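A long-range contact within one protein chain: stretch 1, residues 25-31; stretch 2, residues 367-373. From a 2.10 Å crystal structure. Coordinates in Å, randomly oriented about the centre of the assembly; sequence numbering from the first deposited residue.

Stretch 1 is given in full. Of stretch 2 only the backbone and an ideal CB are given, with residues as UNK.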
# COMPACT_ATOMS: atom_id res chain seq x y z
N SER A 25 12.36 -5.10 7.49
CA SER A 25 11.66 -4.15 8.36
C SER A 25 11.32 -2.93 7.48
O SER A 25 12.20 -2.35 6.86
CB SER A 25 12.50 -3.77 9.59
OG SER A 25 13.78 -3.28 9.27
N THR A 26 10.04 -2.57 7.44
CA THR A 26 9.57 -1.49 6.57
C THR A 26 8.78 -0.34 7.22
O THR A 26 8.01 -0.54 8.16
CB THR A 26 8.68 -2.09 5.44
OG1 THR A 26 9.41 -3.13 4.76
CG2 THR A 26 8.25 -1.04 4.42
N VAL A 27 8.99 0.87 6.71
CA VAL A 27 8.27 2.05 7.17
C VAL A 27 7.66 2.70 5.93
O VAL A 27 8.36 3.00 4.96
CB VAL A 27 9.21 3.08 7.85
CG1 VAL A 27 8.49 4.41 8.01
CG2 VAL A 27 9.64 2.57 9.20
N GLN A 28 6.34 2.87 5.95
CA GLN A 28 5.65 3.49 4.83
C GLN A 28 5.20 4.91 5.18
O GLN A 28 4.28 5.11 5.98
CB GLN A 28 4.43 2.66 4.43
CG GLN A 28 3.64 3.26 3.26
CD GLN A 28 2.34 2.54 2.98
OE1 GLN A 28 2.15 1.39 3.41
NE2 GLN A 28 1.43 3.20 2.27
N MET A 29 5.85 5.89 4.57
CA MET A 29 5.50 7.29 4.78
C MET A 29 4.48 7.72 3.74
O MET A 29 4.60 7.38 2.57
CB MET A 29 6.75 8.16 4.67
CG MET A 29 7.81 7.82 5.71
SD MET A 29 7.19 7.87 7.42
CE MET A 29 8.09 9.28 8.08
N ASN A 30 3.43 8.41 4.17
CA ASN A 30 2.41 8.88 3.24
C ASN A 30 2.75 10.33 2.88
O ASN A 30 2.50 11.24 3.66
CB ASN A 30 1.02 8.79 3.87
CG ASN A 30 0.68 7.38 4.34
OD1 ASN A 30 0.94 6.40 3.65
ND2 ASN A 30 0.10 7.27 5.53
N GLY A 31 3.35 10.52 1.71
CA GLY A 31 3.76 11.84 1.26
C GLY A 31 5.20 12.06 1.70
O GLY A 31 5.69 11.33 2.55
N UNK A 367 -0.89 11.06 12.41
CA UNK A 367 0.20 10.19 11.97
C UNK A 367 0.55 10.37 10.48
O UNK A 367 -0.33 10.40 9.63
CB UNK A 367 -0.17 8.73 12.24
N UNK A 368 1.84 10.47 10.21
CA UNK A 368 2.35 10.70 8.86
C UNK A 368 2.98 9.47 8.20
O UNK A 368 3.31 9.50 7.01
CB UNK A 368 3.38 11.83 8.90
N UNK A 369 3.18 8.43 8.98
CA UNK A 369 3.78 7.22 8.47
C UNK A 369 3.64 6.12 9.50
O UNK A 369 3.26 6.37 10.64
CB UNK A 369 5.25 7.45 8.11
N UNK A 370 3.97 4.89 9.10
CA UNK A 370 3.83 3.76 10.00
C UNK A 370 4.88 2.70 9.75
O UNK A 370 5.50 2.64 8.69
CB UNK A 370 2.43 3.15 9.87
N UNK A 371 5.14 1.90 10.79
CA UNK A 371 6.04 0.77 10.69
C UNK A 371 5.16 -0.41 10.29
O UNK A 371 4.19 -0.68 11.01
CB UNK A 371 6.80 0.52 11.99
N UNK A 372 5.45 -1.11 9.19
CA UNK A 372 4.55 -2.21 8.84
C UNK A 372 4.86 -3.50 9.60
O UNK A 372 6.02 -3.95 9.67
CB UNK A 372 4.62 -2.48 7.34
N UNK A 373 3.82 -4.08 10.19
CA UNK A 373 3.96 -5.29 10.97
C UNK A 373 3.23 -6.52 10.46
O UNK A 373 2.81 -6.57 9.31
CB UNK A 373 3.48 -5.00 12.40

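Stretch 2 runs antiparallel to the strand of stretch 1, and its backbone fixes the register before any side chain is known. Gln 28 N donates to O of position 370 (2.9 Å), N of position 370 returns a bond to Gln 28 O (3.1 Å), and Asn 30 N donates to O of position 368 (3.0 Å). From 369 to 372 successive positions alternate between the face carrying Val 27 and Met 29 and the face carrying Thr 26 and Gln 28.

At position 367 the ideal CB points sideways and has nothing of stretch 1 within 5.5 Å, so stretch 1 imposes almost no choice. The residue is Phe 367, whose ring leads away. Its carbonyl still matters, because a water donates to Phe 367 O (2.8 Å) and accepts from Asn 30 ND2 (2.8 Å).

Position 368 also points sideways, its CB 5.3 Å from Asn 30 O and 5.4 Å from Met 29 CE. There is room here, and many small or polar residues would fit. It is Thr 368, with OG1 hydrogen-bonded elsewhere in the structure.

Position 369 is the decisive one. It pairs with Met 29, CA to CA 4.1 Å, and an ideal CB would lie 2.1 Å from Met 29 SD, an outright clash. With the methionine in this conformation, only glycine fits. Gly 369 leaves its place to the sulfur, Met 29 SD, which sits 3.6 Å from Gly 369 CA.

Position 370 turns to the Gln 28 face, its CB 4.7 Å from Gln 28 O, with the amide of Asn 30 farther along. A long aliphatic or aromatic residue could reach across. Phe 370, with chi1 m, does so: Asn 30 ND2 meets the edge of the ring, 3.8 Å from Phe 370 CE2.

Position 371 returns to the Val 27 face, its CB 4.5 Å from Val 27 CG2. A flat ring or a branched aliphatic could cover that methyl. His 371 lays one face over it, Val 27 CG2 being 3.9 Å from the ring centroid, while His 371 ND1 keeps a water at 2.7 Å.

Position 372 has its CB 4.0 Å from Thr 26 O and 4.9 Å from Thr 26 CG2, with the Gln 28 side chain farther off but within reach of a medium-sized aliphatic. Ile 372 places CG1 4.1 Å from Thr 26 CG2 and CD1 3.7 Å from Gln 28 OE1.

At 373 an ideal CB would point away, with nothing of stretch 1 within 5.5 Å, so stretch 1 asks for nothing in particular; the residue is Gly 373.

Stretch 2, residues 367-373: FTGFHIG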
# COMPACT_ATOMS: atom_id res chain seq x y z
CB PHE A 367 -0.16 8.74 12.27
CG PHE A 367 -0.49 8.50 13.71
CD1 PHE A 367 0.23 9.13 14.72
CD2 PHE A 367 -1.53 7.64 14.06
CE1 PHE A 367 -0.06 8.90 16.06
CE2 PHE A 367 -1.83 7.40 15.40
CZ PHE A 367 -1.09 8.03 16.41
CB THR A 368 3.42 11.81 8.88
OG1 THR A 368 4.51 11.41 9.72
CG2 THR A 368 2.83 13.12 9.41
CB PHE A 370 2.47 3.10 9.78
CG PHE A 370 1.31 4.04 9.90
CD1 PHE A 370 0.71 4.28 11.13
CD2 PHE A 370 0.82 4.70 8.77
CE1 PHE A 370 -0.36 5.17 11.25
CE2 PHE A 370 -0.25 5.59 8.87
CZ PHE A 370 -0.84 5.82 10.11
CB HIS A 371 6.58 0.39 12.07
CG HIS A 371 7.68 1.28 12.55
ND1 HIS A 371 9.01 0.94 12.43
CD2 HIS A 371 7.66 2.50 13.12
CE1 HIS A 371 9.76 1.92 12.91
NE2 HIS A 371 8.96 2.88 13.33
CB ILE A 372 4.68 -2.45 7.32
CG1 ILE A 372 4.71 -1.11 6.57
CG2 ILE A 372 3.50 -3.30 6.82
CD1 ILE A 372 3.36 -0.46 6.39
O HOH W 1 9.76 -1.23 11.10
O HOH W 2 4.77 11.43 5.55
O HOH W 3 -0.85 9.51 6.98
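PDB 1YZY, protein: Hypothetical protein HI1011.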